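Local coordinates for protein endo-polygalacturonase (Pectobacterium carotovorum subsp. carotovorum, PDB 1BHE) that hydrolyses the alpha-1,4-galacturonosyl links of polygalacturonic acid within plant cell walls, and takes part in the maceration and soft-rotting of plant tissue, at residues A[264-269]-A[293-298]; A[275-280]-A[307-312]; A[327-332]-A[353-358]; A[340-345]-A[366-371]. All blocks are in the same frame, centred on the assembly; numbering follows the deposited sequence.

How the contacts relate
All four contacts join parallel strands of successive coils of one right-handed beta-helix. Contacts 1 and 3 share a face: strands 290-302 and 324-335 are neighbours. Contacts 2 and 4 share another face, where strands 306-311 and 340-344 pair. In contact 2 all touching residues are buried, and it lies beside the inferred active site. The other three are partly buried: their inward rows are apolar, and their outer rows are mixed, with polar or charged groups among them. In contact 1 these are a guanidinium and a serine-aspartate pair, in contact 3 two lysines, in contact 4 glutamine, asparagine and lysine. Inside, Y296, L279, F330, I308, M356 and W367 connect the contacts through the core.

Contact 1 of 4, residues A[264-269]-A[293-298]; sequences NVTVDD and GVRYSN
The R295 guanidinium meets two oxygens of the neighbouring strand with one nitrogen, NH1. R295 NH1 donates a hydrogen bond to T266 OG1, which sits at the guanidinium edge, in the plane, 3.1 Å away. R295 NH1 also donates to N264 OD1 at 2.9 Å, but this oxygen is tilted from that plane, and the N264 amide is turned 58° against it. R295 CG is wedged between the backbone N and the carbonyl carbon (chi1 53°), and the chain bends again further out, at chi3. The second flat group, the Y296 ring, is approached obliquely: V267 CG2 is 3.7 Å from Y296 CD1. Y296 also stacks on the ring of F330 in the next coil.

The backbones run parallel in the manner of a right-handed beta-helix. V265, V267, V294 and Y296 face the core, while T266, R295, D268 and S297 face outward. Main-chain bonds alternate between the strands, such as V267 N to R295 O at 2.9 Å. At the far end S297 OG donates to D268 OD1, 2.6 Å away, on the anti side of the carboxylate. Water 1 donates to S297 OG and to V267 O. Water 2 joins D268 OD2 to N298 ND2. At the corner D269 and N298 lie side by side, with their planes nearly parallel; D269 OD2 bonds H244 ND1.

N264 OD1 and T266 OG1 also have S1 N as a partner, a weak one for OD1, and N264 ND2 bonds N239. The chain's first residue is thus tied to this outer row. A short bond from S297 OG and one from water 2 would favour the charged form of D268.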
loop_
_atom_site.group_PDB
_atom_site.type_symbol
_atom_site.label_atom_id
_atom_site.label_comp_id
_atom_site.label_asym_id
_atom_site.label_seq_id
_atom_site.Cartn_x
_atom_site.Cartn_y
_atom_site.Cartn_z
ATOM N N ASN A 264 1.897 12.785 -12.840
ATOM C CA ASN A 264 0.618 13.368 -12.475
ATOM C C ASN A 264 -0.013 12.816 -11.208
ATOM O O ASN A 264 -1.082 12.201 -11.194
ATOM C CB ASN A 264 -0.332 13.203 -13.675
ATOM C CG ASN A 264 -1.632 13.958 -13.559
ATOM O OD1 ASN A 264 -1.727 14.999 -12.907
ATOM N ND2 ASN A 264 -2.684 13.433 -14.187
ATOM N N VAL A 265 0.660 13.084 -10.100
ATOM C CA VAL A 265 0.236 12.663 -8.771
ATOM C C VAL A 265 -0.279 13.870 -7.992
ATOM O O VAL A 265 0.454 14.848 -7.817
ATOM C CB VAL A 265 1.395 12.007 -8.004
ATOM C CG1 VAL A 265 0.945 11.544 -6.625
ATOM C CG2 VAL A 265 1.963 10.833 -8.790
ATOM N N THR A 266 -1.527 13.804 -7.558
ATOM C CA THR A 266 -2.177 14.880 -6.834
ATOM C C THR A 266 -2.547 14.463 -5.412
ATOM O O THR A 266 -3.367 13.566 -5.207
ATOM C CB THR A 266 -3.460 15.339 -7.565
ATOM O OG1 THR A 266 -3.144 15.790 -8.889
ATOM C CG2 THR A 266 -4.164 16.463 -6.824
ATOM N N VAL A 267 -1.933 15.114 -4.427
ATOM C CA VAL A 267 -2.200 14.864 -3.023
ATOM C C VAL A 267 -2.845 16.110 -2.408
ATOM O O VAL A 267 -2.206 17.165 -2.416
ATOM C CB VAL A 267 -0.930 14.533 -2.216
ATOM C CG1 VAL A 267 -1.285 14.230 -0.763
ATOM C CG2 VAL A 267 -0.157 13.369 -2.812
ATOM N N ASP A 268 -4.050 15.993 -1.874
ATOM C CA ASP A 268 -4.740 17.120 -1.264
ATOM C C ASP A 268 -5.527 16.693 -0.028
ATOM O O ASP A 268 -6.176 15.644 -0.012
ATOM C CB ASP A 268 -5.693 17.804 -2.257
ATOM C CG ASP A 268 -6.363 19.028 -1.649
ATOM O OD1 ASP A 268 -5.652 19.980 -1.269
ATOM O OD2 ASP A 268 -7.606 19.050 -1.537
ATOM N N ASP A 269 -5.493 17.527 1.002
ATOM C CA ASP A 269 -6.204 17.293 2.244
ATOM C C ASP A 269 -5.736 15.982 2.883
ATOM O O ASP A 269 -6.409 14.952 2.819
ATOM C CB ASP A 269 -7.720 17.287 2.042
ATOM C CG ASP A 269 -8.476 17.229 3.356
ATOM O OD1 ASP A 269 -7.845 17.431 4.422
ATOM O OD2 ASP A 269 -9.699 16.982 3.343
ATOM N N GLY A 293 5.406 16.058 -12.389
ATOM C CA GLY A 293 4.074 16.559 -12.100
ATOM C C GLY A 293 3.485 15.991 -10.818
ATOM O O GLY A 293 2.565 15.170 -10.827
ATOM N N VAL A 294 4.070 16.387 -9.696
ATOM C CA VAL A 294 3.629 15.962 -8.377
ATOM C C VAL A 294 3.219 17.220 -7.612
ATOM O O VAL A 294 4.030 18.151 -7.535
ATOM C CB VAL A 294 4.701 15.196 -7.587
ATOM C CG1 VAL A 294 4.160 14.756 -6.227
ATOM C CG2 VAL A 294 5.195 13.978 -8.352
ATOM N N ARG A 295 2.000 17.264 -7.106
ATOM C CA ARG A 295 1.520 18.434 -6.387
ATOM C C ARG A 295 0.895 18.058 -5.051
ATOM O O ARG A 295 -0.041 17.257 -4.970
ATOM C CB ARG A 295 0.519 19.242 -7.224
ATOM C CG ARG A 295 -0.642 18.430 -7.771
ATOM C CD ARG A 295 -1.199 19.036 -9.050
ATOM N NE ARG A 295 -0.282 18.918 -10.178
ATOM C CZ ARG A 295 -0.160 17.849 -10.955
ATOM N NH1 ARG A 295 -0.900 16.767 -10.743
ATOM N NH2 ARG A 295 0.713 17.857 -11.953
ATOM N N TYR A 296 1.427 18.654 -3.986
ATOM C CA TYR A 296 0.931 18.418 -2.638
ATOM C C TYR A 296 0.273 19.683 -2.078
ATOM O O TYR A 296 0.897 20.749 -2.100
ATOM C CB TYR A 296 2.035 18.004 -1.674
ATOM C CG TYR A 296 2.959 16.889 -2.074
ATOM C CD1 TYR A 296 2.655 15.558 -1.785
ATOM C CD2 TYR A 296 4.150 17.154 -2.725
ATOM C CE1 TYR A 296 3.518 14.539 -2.142
ATOM C CE2 TYR A 296 5.025 16.145 -3.090
ATOM C CZ TYR A 296 4.693 14.834 -2.795
ATOM O OH TYR A 296 5.555 13.830 -3.160
ATOM N N SER A 297 -0.946 19.556 -1.567
ATOM C CA SER A 297 -1.628 20.725 -1.017
ATOM C C SER A 297 -2.505 20.378 0.170
ATOM O O SER A 297 -3.074 19.292 0.264
ATOM C CB SER A 297 -2.463 21.433 -2.090
ATOM O OG SER A 297 -3.503 20.592 -2.552
ATOM N N ASN A 298 -2.615 21.322 1.101
ATOM C CA ASN A 298 -3.448 21.162 2.283
ATOM C C ASN A 298 -3.054 19.939 3.105
ATOM O O ASN A 298 -3.869 19.073 3.428
ATOM C CB ASN A 298 -4.930 21.126 1.897
ATOM C CG ASN A 298 -5.832 21.324 3.094
ATOM O OD1 ASN A 298 -5.364 21.632 4.195
ATOM N ND2 ASN A 298 -7.132 21.146 2.922
HETATM O O HOH W 1 -2.624 19.257 -4.651
HETATM O O HOH W 2 -8.475 20.733 0.468
HETATM O O HOH W 3 -5.709 18.677 5.806
#

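Contact 2 of 4, residues A[275-280]-A[307-312]; sequences TTNGLR and PIVIDT
Next to the inferred active site of the beta-helix, R280 and V309 pair on parallel strands of adjacent coils. Their side chains lie side by side and point the same way. R280 CG is 3.8 Å from V309 CB, and R280 CD is 3.9 Å from V309 CG1. CG of R280 stands anti to the backbone N (chi1 -176°), which puts it alongside the valine.

The strand of 275-280 turns a corner at G278 and L279, and the facing chain turns at P307. Such corners pass the chain from one face of the helix to the next. Two bonds join the backbones at and just after the corners: L279 N to P307 O at 2.9 Å, and V309 N to L279 O at 2.8 Å. A CB on G278 would clash with P307 O. L279 and I308 point into the core, where both touch F330.

N277 ND2 lies over one face of the R280 guanidinium, 3.1 Å above the plane, with no bond between the two donors. D224 forms a salt bridge with R280 NH2, and S254 OG bonds NE. R280 also touches H251, an inferred active-site residue, whose carbonyl oxygen takes N277 ND2.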
loop_
_atom_site.group_PDB
_atom_site.type_symbol
_atom_site.label_atom_id
_atom_site.label_comp_id
_atom_site.label_asym_id
_atom_site.label_seq_id
_atom_site.Cartn_x
_atom_site.Cartn_y
_atom_site.Cartn_z
ATOM N N THR A 275 3.435 9.820 11.810
ATOM C CA THR A 275 4.156 9.206 10.697
ATOM C C THR A 275 5.620 9.608 10.794
ATOM O O THR A 275 5.871 10.797 11.044
ATOM C CB THR A 275 3.576 9.668 9.345
ATOM O OG1 THR A 275 2.192 10.014 9.507
ATOM C CG2 THR A 275 3.675 8.569 8.298
ATOM N N THR A 276 6.573 8.695 10.602
ATOM C CA THR A 276 7.970 9.114 10.750
ATOM C C THR A 276 8.427 10.020 9.618
ATOM O O THR A 276 9.239 10.919 9.855
ATOM C CB THR A 276 8.966 7.977 10.998
ATOM O OG1 THR A 276 9.667 7.626 9.806
ATOM C CG2 THR A 276 8.264 6.769 11.581
ATOM N N ASN A 277 7.929 9.813 8.408
ATOM C CA ASN A 277 8.219 10.678 7.270
ATOM C C ASN A 277 6.869 11.226 6.787
ATOM O O ASN A 277 5.852 10.540 6.936
ATOM C CB ASN A 277 8.926 9.973 6.124
ATOM C CG ASN A 277 10.153 9.184 6.503
ATOM O OD1 ASN A 277 11.115 9.726 7.061
ATOM N ND2 ASN A 277 10.141 7.889 6.206
ATOM N N GLY A 278 6.858 12.435 6.240
ATOM C CA GLY A 278 5.608 13.025 5.767
ATOM C C GLY A 278 5.411 12.741 4.281
ATOM O O GLY A 278 4.898 11.689 3.883
ATOM N N LEU A 279 5.830 13.706 3.473
ATOM C CA LEU A 279 5.758 13.626 2.020
ATOM C C LEU A 279 7.129 13.231 1.480
ATOM O O LEU A 279 8.117 13.947 1.669
ATOM C CB LEU A 279 5.306 14.966 1.444
ATOM C CG LEU A 279 4.063 15.602 2.071
ATOM C CD1 LEU A 279 3.895 17.041 1.583
ATOM C CD2 LEU A 279 2.820 14.790 1.754
ATOM N N ARG A 280 7.201 12.082 0.809
ATOM C CA ARG A 280 8.491 11.591 0.361
ATOM C C ARG A 280 8.615 11.119 -1.072
ATOM O O ARG A 280 7.766 10.447 -1.642
ATOM C CB ARG A 280 8.851 10.425 1.305
ATOM C CG ARG A 280 10.221 9.818 1.063
ATOM C CD ARG A 280 10.646 9.049 2.316
ATOM N NE ARG A 280 9.929 7.771 2.401
ATOM C CZ ARG A 280 10.429 6.720 3.041
ATOM N NH1 ARG A 280 11.616 6.829 3.635
ATOM N NH2 ARG A 280 9.755 5.581 3.095
ATOM N N PRO A 307 9.112 15.796 7.838
ATOM C CA PRO A 307 7.917 16.204 7.129
ATOM C C PRO A 307 8.026 16.178 5.621
ATOM O O PRO A 307 7.058 15.831 4.936
ATOM C CB PRO A 307 7.596 17.593 7.678
ATOM C CG PRO A 307 8.845 18.074 8.326
ATOM C CD PRO A 307 9.568 16.840 8.792
ATOM N N ILE A 308 9.156 16.582 5.057
ATOM C CA ILE A 308 9.378 16.569 3.620
ATOM C C ILE A 308 10.706 15.865 3.349
ATOM O O ILE A 308 11.737 16.231 3.914
ATOM C CB ILE A 308 9.398 17.949 2.943
ATOM C CG1 ILE A 308 8.061 18.673 3.096
ATOM C CG2 ILE A 308 9.754 17.814 1.463
ATOM C CD1 ILE A 308 8.024 20.093 2.574
ATOM N N VAL A 309 10.672 14.826 2.522
ATOM C CA VAL A 309 11.867 14.092 2.150
ATOM C C VAL A 309 11.925 13.892 0.633
ATOM O O VAL A 309 11.065 13.248 0.037
ATOM C CB VAL A 309 12.005 12.697 2.789
ATOM C CG1 VAL A 309 13.274 11.995 2.297
ATOM C CG2 VAL A 309 12.019 12.723 4.310
ATOM N N ILE A 310 12.966 14.439 0.017
ATOM C CA ILE A 310 13.248 14.242 -1.397
ATOM C C ILE A 310 14.689 13.722 -1.427
ATOM O O ILE A 310 15.642 14.490 -1.293
ATOM C CB ILE A 310 13.070 15.465 -2.296
ATOM C CG1 ILE A 310 11.606 15.905 -2.347
ATOM C CG2 ILE A 310 13.585 15.163 -3.701
ATOM C CD1 ILE A 310 11.303 17.079 -3.245
ATOM N N ASP A 311 14.836 12.406 -1.530
ATOM C CA ASP A 311 16.151 11.787 -1.496
ATOM C C ASP A 311 16.441 10.892 -2.687
ATOM O O ASP A 311 15.832 9.834 -2.846
ATOM C CB ASP A 311 16.290 10.960 -0.205
ATOM C CG ASP A 311 17.743 10.763 0.182
ATOM O OD1 ASP A 311 18.619 10.851 -0.701
ATOM O OD2 ASP A 311 18.011 10.530 1.380
ATOM N N THR A 312 17.440 11.284 -3.475
ATOM C CA THR A 312 17.844 10.517 -4.642
ATOM C C THR A 312 18.877 9.451 -4.312
ATOM O O THR A 312 19.191 8.611 -5.164
ATOM C CB THR A 312 18.426 11.419 -5.750
ATOM O OG1 THR A 312 19.651 11.979 -5.251
ATOM C CG2 THR A 312 17.462 12.526 -6.124
#

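Contact 3 of 4, residues A[327-332]-A[353-358]; sequences DITFKD and EVTMKN
F330 and M356 form the close-packed, buried part of this contact. Their side chains lie side by side and point into the core. M356 CE is 4.1 Å from F330 CD1, approaching the ring obliquely. The sulfur makes a Met-aromatic contact: M356 SD is 5.3 Å from the F330 ring centroid, 31° off the normal. At the ring edge, in its plane, T355 O lies 3.8 Å from F330 CD1. On the same buried face V354 CG1 touches I328 CB at 4.1 Å. V354 CG1 lies anti to its own carbonyl carbon (chi1 -77°), which turns it toward I328. I308, from strand 306-311 on another face of the helix, touches M356.

The parallel backbones are held by alternating bonds, among them K357 N to F330 O at 2.7 Å. This is the regular pairing of successive coils in a right-handed beta-helix.

The other face is turned to solvent, and its contacts are few and mostly through side-chain carbons. T329 CG2 meets T355 CB at 3.9 Å, with their side chains alongside each other. The two lysines cross, and K331 CE and K357 CE come within 4.1 Å. The loose part is the start of the pair, where water 5 accepts from I328 N and donates to E353 O, bridging strands that have not yet closed. At the corner, D332 OD1 faces N358 ND2 across nearly perpendicular planes.

K331 NZ and K357 NZ remain apart, so the lysines meet through their methylenes. K331 NZ forms a weak salt bridge with D332 OD2. That carboxylate would partly offset the lysines' mutual repulsion, while the buried face relies on apolar contact.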
loop_
_atom_site.group_PDB
_atom_site.type_symbol
_atom_site.label_atom_id
_atom_site.label_comp_id
_atom_site.label_asym_id
_atom_site.label_seq_id
_atom_site.Cartn_x
_atom_site.Cartn_y
_atom_site.Cartn_z
ATOM N N ASP A 327 8.774 19.430 -11.866
ATOM C CA ASP A 327 7.412 19.895 -11.645
ATOM C C ASP A 327 6.846 19.292 -10.362
ATOM O O ASP A 327 5.865 18.560 -10.328
ATOM C CB ASP A 327 6.508 19.636 -12.846
ATOM C CG ASP A 327 5.119 20.229 -12.713
ATOM O OD1 ASP A 327 4.906 21.128 -11.871
ATOM O OD2 ASP A 327 4.215 19.776 -13.452
ATOM N N ILE A 328 7.522 19.609 -9.261
ATOM C CA ILE A 328 7.172 19.147 -7.921
ATOM C C ILE A 328 6.777 20.351 -7.080
ATOM O O ILE A 328 7.576 21.273 -6.877
ATOM C CB ILE A 328 8.341 18.376 -7.282
ATOM C CG1 ILE A 328 8.737 17.170 -8.138
ATOM C CG2 ILE A 328 7.996 17.914 -5.876
ATOM C CD1 ILE A 328 10.109 16.604 -7.848
ATOM N N THR A 329 5.513 20.428 -6.666
ATOM C CA THR A 329 5.030 21.575 -5.913
ATOM C C THR A 329 4.411 21.218 -4.570
ATOM O O THR A 329 3.733 20.205 -4.398
ATOM C CB THR A 329 3.972 22.370 -6.714
ATOM O OG1 THR A 329 2.850 21.508 -6.972
ATOM C CG2 THR A 329 4.511 22.878 -8.038
ATOM N N PHE A 330 4.652 22.079 -3.587
ATOM C CA PHE A 330 4.080 21.962 -2.256
ATOM C C PHE A 330 3.328 23.267 -1.960
ATOM O O PHE A 330 3.923 24.338 -2.074
ATOM C CB PHE A 330 5.113 21.728 -1.168
ATOM C CG PHE A 330 5.989 20.519 -1.263
ATOM C CD1 PHE A 330 7.067 20.480 -2.126
ATOM C CD2 PHE A 330 5.741 19.407 -0.468
ATOM C CE1 PHE A 330 7.873 19.361 -2.215
ATOM C CE2 PHE A 330 6.548 18.290 -0.539
ATOM C CZ PHE A 330 7.614 18.263 -1.414
ATOM N N LYS A 331 2.060 23.176 -1.592
ATOM C CA LYS A 331 1.259 24.354 -1.300
ATOM C C LYS A 331 0.405 24.171 -0.055
ATOM O O LYS A 331 -0.307 23.174 0.101
ATOM C CB LYS A 331 0.354 24.700 -2.489
ATOM C CG LYS A 331 -0.438 25.986 -2.313
ATOM C CD LYS A 331 -1.036 26.454 -3.630
ATOM C CE LYS A 331 -1.442 27.917 -3.577
ATOM N NZ LYS A 331 -2.316 28.216 -2.410
ATOM N N ASP A 332 0.448 25.166 0.844
ATOM C CA ASP A 332 -0.325 25.112 2.082
ATOM C C ASP A 332 -0.027 23.821 2.850
ATOM O O ASP A 332 -0.911 23.002 3.102
ATOM C CB ASP A 332 -1.828 25.200 1.779
ATOM C CG ASP A 332 -2.228 26.572 1.269
ATOM O OD1 ASP A 332 -1.618 27.570 1.707
ATOM O OD2 ASP A 332 -3.151 26.651 0.430
ATOM N N GLU A 353 14.607 21.184 -9.132
ATOM C CA GLU A 353 13.856 22.395 -8.813
ATOM C C GLU A 353 12.534 22.047 -8.135
ATOM O O GLU A 353 11.773 21.235 -8.666
ATOM C CB GLU A 353 13.592 23.240 -10.059
ATOM C CG GLU A 353 14.797 23.490 -10.946
ATOM C CD GLU A 353 15.715 24.585 -10.437
ATOM O OE1 GLU A 353 15.220 25.584 -9.876
ATOM O OE2 GLU A 353 16.947 24.449 -10.596
ATOM N N VAL A 354 12.261 22.645 -6.981
ATOM C CA VAL A 354 11.031 22.398 -6.245
ATOM C C VAL A 354 10.352 23.707 -5.850
ATOM O O VAL A 354 11.017 24.694 -5.533
ATOM C CB VAL A 354 11.254 21.563 -4.968
ATOM C CG1 VAL A 354 11.444 20.086 -5.286
ATOM C CG2 VAL A 354 12.444 22.087 -4.178
ATOM N N THR A 355 9.024 23.722 -5.860
ATOM C CA THR A 355 8.261 24.911 -5.504
ATOM C C THR A 355 7.547 24.727 -4.172
ATOM O O THR A 355 6.800 23.771 -3.962
ATOM C CB THR A 355 7.238 25.285 -6.593
ATOM O OG1 THR A 355 7.926 25.678 -7.787
ATOM C CG2 THR A 355 6.339 26.430 -6.156
ATOM N N MET A 356 7.797 25.654 -3.249
ATOM C CA MET A 356 7.172 25.620 -1.936
ATOM C C MET A 356 6.363 26.885 -1.670
ATOM O O MET A 356 6.937 27.945 -1.406
ATOM C CB MET A 356 8.224 25.452 -0.839
ATOM C CG MET A 356 9.142 24.258 -0.991
ATOM S SD MET A 356 9.516 23.475 0.587
ATOM C CE MET A 356 10.264 21.946 0.034
ATOM N N LYS A 357 5.042 26.787 -1.735
ATOM C CA LYS A 357 4.170 27.926 -1.476
ATOM C C LYS A 357 3.430 27.736 -0.156
ATOM O O LYS A 357 2.716 26.759 0.051
ATOM C CB LYS A 357 3.165 28.153 -2.607
ATOM C CG LYS A 357 3.777 28.229 -3.995
ATOM C CD LYS A 357 2.970 29.131 -4.916
ATOM C CE LYS A 357 1.980 28.329 -5.750
ATOM N NZ LYS A 357 1.300 29.176 -6.772
ATOM N N ASN A 358 3.624 28.673 0.768
ATOM C CA ASN A 358 2.996 28.630 2.076
ATOM C C ASN A 358 3.274 27.330 2.829
ATOM O O ASN A 358 2.371 26.652 3.320
ATOM C CB ASN A 358 1.491 28.885 1.966
ATOM C CG ASN A 358 0.850 29.221 3.295
ATOM O OD1 ASN A 358 1.498 29.736 4.209
ATOM N ND2 ASN A 358 -0.443 28.947 3.423
HETATM O O HOH W 4 11.015 21.285 -11.889
HETATM O O HOH W 5 9.144 21.897 -9.873
#

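Contact 4 of 4, residues A[340-345]-A[366-371]; sequences VVVLNG and TWQIKN
V341 lies over one face of the W367 indole, displaced toward its rim. Its CB stands 3.9 Å above the ring plane, and V341 CG1 reaches W367 CE3 at 3.5 Å. On the same face of the sheet L343 CD1 meets the indole near its plane, at the edge, and touches I369 CG1 at 4.0 Å.

The other face carries V340, V342, N344 and Q368. V340 CG1 comes 4.1 Å from Q368 CD, and Q368 OE1 lies beside V342 CG2. N344 and K370 run alongside each other, with K370 CE 3.2 Å from N344 OD1.

The backbones set these rows in register. Five alternating bonds join the parallel strands, from V341 N to T366 O through to G345 N to K370 O at 2.7 Å. Beyond the strands, N371 ND2 donates to G345 O at 3.0 Å from above the carbonyl plane.

Further out, L361 packs on both V341 and W367, and I310 touches L343. The strand 340-344 pairs with 306-311 on its other side, so 366-370 extends this face of the beta-helix toward the C-terminal end. N344 OD1 accepts from E346 N. The lysine meets N344 through CE, while its NZ has a long, weak ion pair with E346, so its charge is drawn, at most weakly, toward that residue.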
loop_
_atom_site.group_PDB
_atom_site.type_symbol
_atom_site.label_atom_id
_atom_site.label_comp_id
_atom_site.label_asym_id
_atom_site.label_seq_id
_atom_site.Cartn_x
_atom_site.Cartn_y
_atom_site.Cartn_z
ATOM N N VAL A 340 12.807 17.626 10.623
ATOM C CA VAL A 340 13.861 17.881 9.654
ATOM C C VAL A 340 13.365 17.676 8.222
ATOM O O VAL A 340 12.745 16.661 7.899
ATOM C CB VAL A 340 15.075 16.960 9.895
ATOM C CG1 VAL A 340 16.058 16.958 8.735
ATOM C CG2 VAL A 340 15.808 17.358 11.173
ATOM N N VAL A 341 13.685 18.633 7.356
ATOM C CA VAL A 341 13.369 18.538 5.937
ATOM C C VAL A 341 14.644 18.146 5.193
ATOM O O VAL A 341 15.660 18.840 5.283
ATOM C CB VAL A 341 12.799 19.834 5.347
ATOM C CG1 VAL A 341 12.800 19.807 3.823
ATOM C CG2 VAL A 341 11.384 20.072 5.852
ATOM N N VAL A 342 14.587 17.029 4.477
ATOM C CA VAL A 342 15.725 16.536 3.721
ATOM C C VAL A 342 15.502 16.660 2.218
ATOM O O VAL A 342 14.582 16.076 1.639
ATOM C CB VAL A 342 16.050 15.070 4.066
ATOM C CG1 VAL A 342 17.241 14.568 3.264
ATOM C CG2 VAL A 342 16.319 14.906 5.558
ATOM N N LEU A 343 16.365 17.436 1.569
ATOM C CA LEU A 343 16.310 17.627 0.123
ATOM C C LEU A 343 17.677 17.279 -0.461
ATOM O O LEU A 343 18.612 18.087 -0.406
ATOM C CB LEU A 343 15.900 19.039 -0.260
ATOM C CG LEU A 343 14.621 19.625 0.329
ATOM C CD1 LEU A 343 14.518 21.107 0.009
ATOM C CD2 LEU A 343 13.398 18.867 -0.168
ATOM N N ASN A 344 17.796 16.071 -0.997
ATOM C CA ASN A 344 19.053 15.591 -1.559
ATOM C C ASN A 344 18.920 15.186 -3.022
ATOM O O ASN A 344 18.247 14.210 -3.351
ATOM C CB ASN A 344 19.561 14.410 -0.732
ATOM C CG ASN A 344 20.936 13.930 -1.135
ATOM O OD1 ASN A 344 21.542 14.396 -2.100
ATOM N ND2 ASN A 344 21.453 12.970 -0.378
ATOM N N GLY A 345 19.607 15.917 -3.899
ATOM C CA GLY A 345 19.563 15.664 -5.324
ATOM C C GLY A 345 20.850 15.113 -5.910
ATOM O O GLY A 345 21.117 15.298 -7.099
ATOM N N THR A 366 15.022 22.020 10.886
ATOM C CA THR A 366 16.218 22.125 10.065
ATOM C C THR A 366 15.999 21.606 8.648
ATOM O O THR A 366 15.296 20.630 8.401
ATOM C CB THR A 366 17.407 21.371 10.692
ATOM O OG1 THR A 366 17.650 21.888 12.009
ATOM C CG2 THR A 366 18.678 21.517 9.867
ATOM N N TRP A 367 16.635 22.291 7.706
ATOM C CA TRP A 367 16.618 21.915 6.304
ATOM C C TRP A 367 18.011 21.407 5.924
ATOM O O TRP A 367 19.007 22.075 6.216
ATOM C CB TRP A 367 16.244 23.084 5.404
ATOM C CG TRP A 367 14.930 23.752 5.654
ATOM C CD1 TRP A 367 14.566 24.477 6.750
ATOM C CD2 TRP A 367 13.801 23.784 4.771
ATOM N NE1 TRP A 367 13.285 24.948 6.616
ATOM C CE2 TRP A 367 12.792 24.539 5.401
ATOM C CE3 TRP A 367 13.545 23.246 3.504
ATOM C CZ2 TRP A 367 11.549 24.768 4.813
ATOM C CZ3 TRP A 367 12.312 23.474 2.923
ATOM C CH2 TRP A 367 11.328 24.226 3.579
ATOM N N GLN A 368 18.092 20.236 5.315
ATOM C CA GLN A 368 19.357 19.679 4.849
ATOM C C GLN A 368 19.276 19.613 3.323
ATOM O O GLN A 368 18.595 18.753 2.763
ATOM C CB GLN A 368 19.655 18.312 5.448
ATOM C CG GLN A 368 19.928 18.319 6.940
ATOM C CD GLN A 368 20.010 16.950 7.573
ATOM O OE1 GLN A 368 19.892 15.913 6.918
ATOM N NE2 GLN A 368 20.229 16.924 8.888
ATOM N N ILE A 369 19.891 20.587 2.659
ATOM C CA ILE A 369 19.801 20.720 1.213
ATOM C C ILE A 369 21.089 20.412 0.466
ATOM O O ILE A 369 22.175 20.900 0.786
ATOM C CB ILE A 369 19.335 22.148 0.841
ATOM C CG1 ILE A 369 18.000 22.481 1.502
ATOM C CG2 ILE A 369 19.234 22.317 -0.667
ATOM C CD1 ILE A 369 17.639 23.946 1.543
ATOM N N LYS A 370 20.952 19.628 -0.601
ATOM C CA LYS A 370 22.063 19.248 -1.456
ATOM C C LYS A 370 21.598 19.106 -2.903
ATOM O O LYS A 370 20.787 18.244 -3.243
ATOM C CB LYS A 370 22.714 17.954 -0.970
ATOM C CG LYS A 370 23.765 17.374 -1.896
ATOM C CD LYS A 370 24.801 16.538 -1.167
ATOM C CE LYS A 370 24.236 15.224 -0.658
ATOM N NZ LYS A 370 25.078 14.628 0.417
ATOM N N ASN A 371 22.109 19.983 -3.765
ATOM C CA ASN A 371 21.769 19.976 -5.179
ATOM C C ASN A 371 20.272 20.032 -5.455
ATOM O O ASN A 371 19.728 19.267 -6.255
ATOM C CB ASN A 371 22.400 18.753 -5.863
ATOM C CG ASN A 371 22.471 18.932 -7.371
ATOM O OD1 ASN A 371 22.567 20.062 -7.853
ATOM N ND2 ASN A 371 22.397 17.830 -8.103
#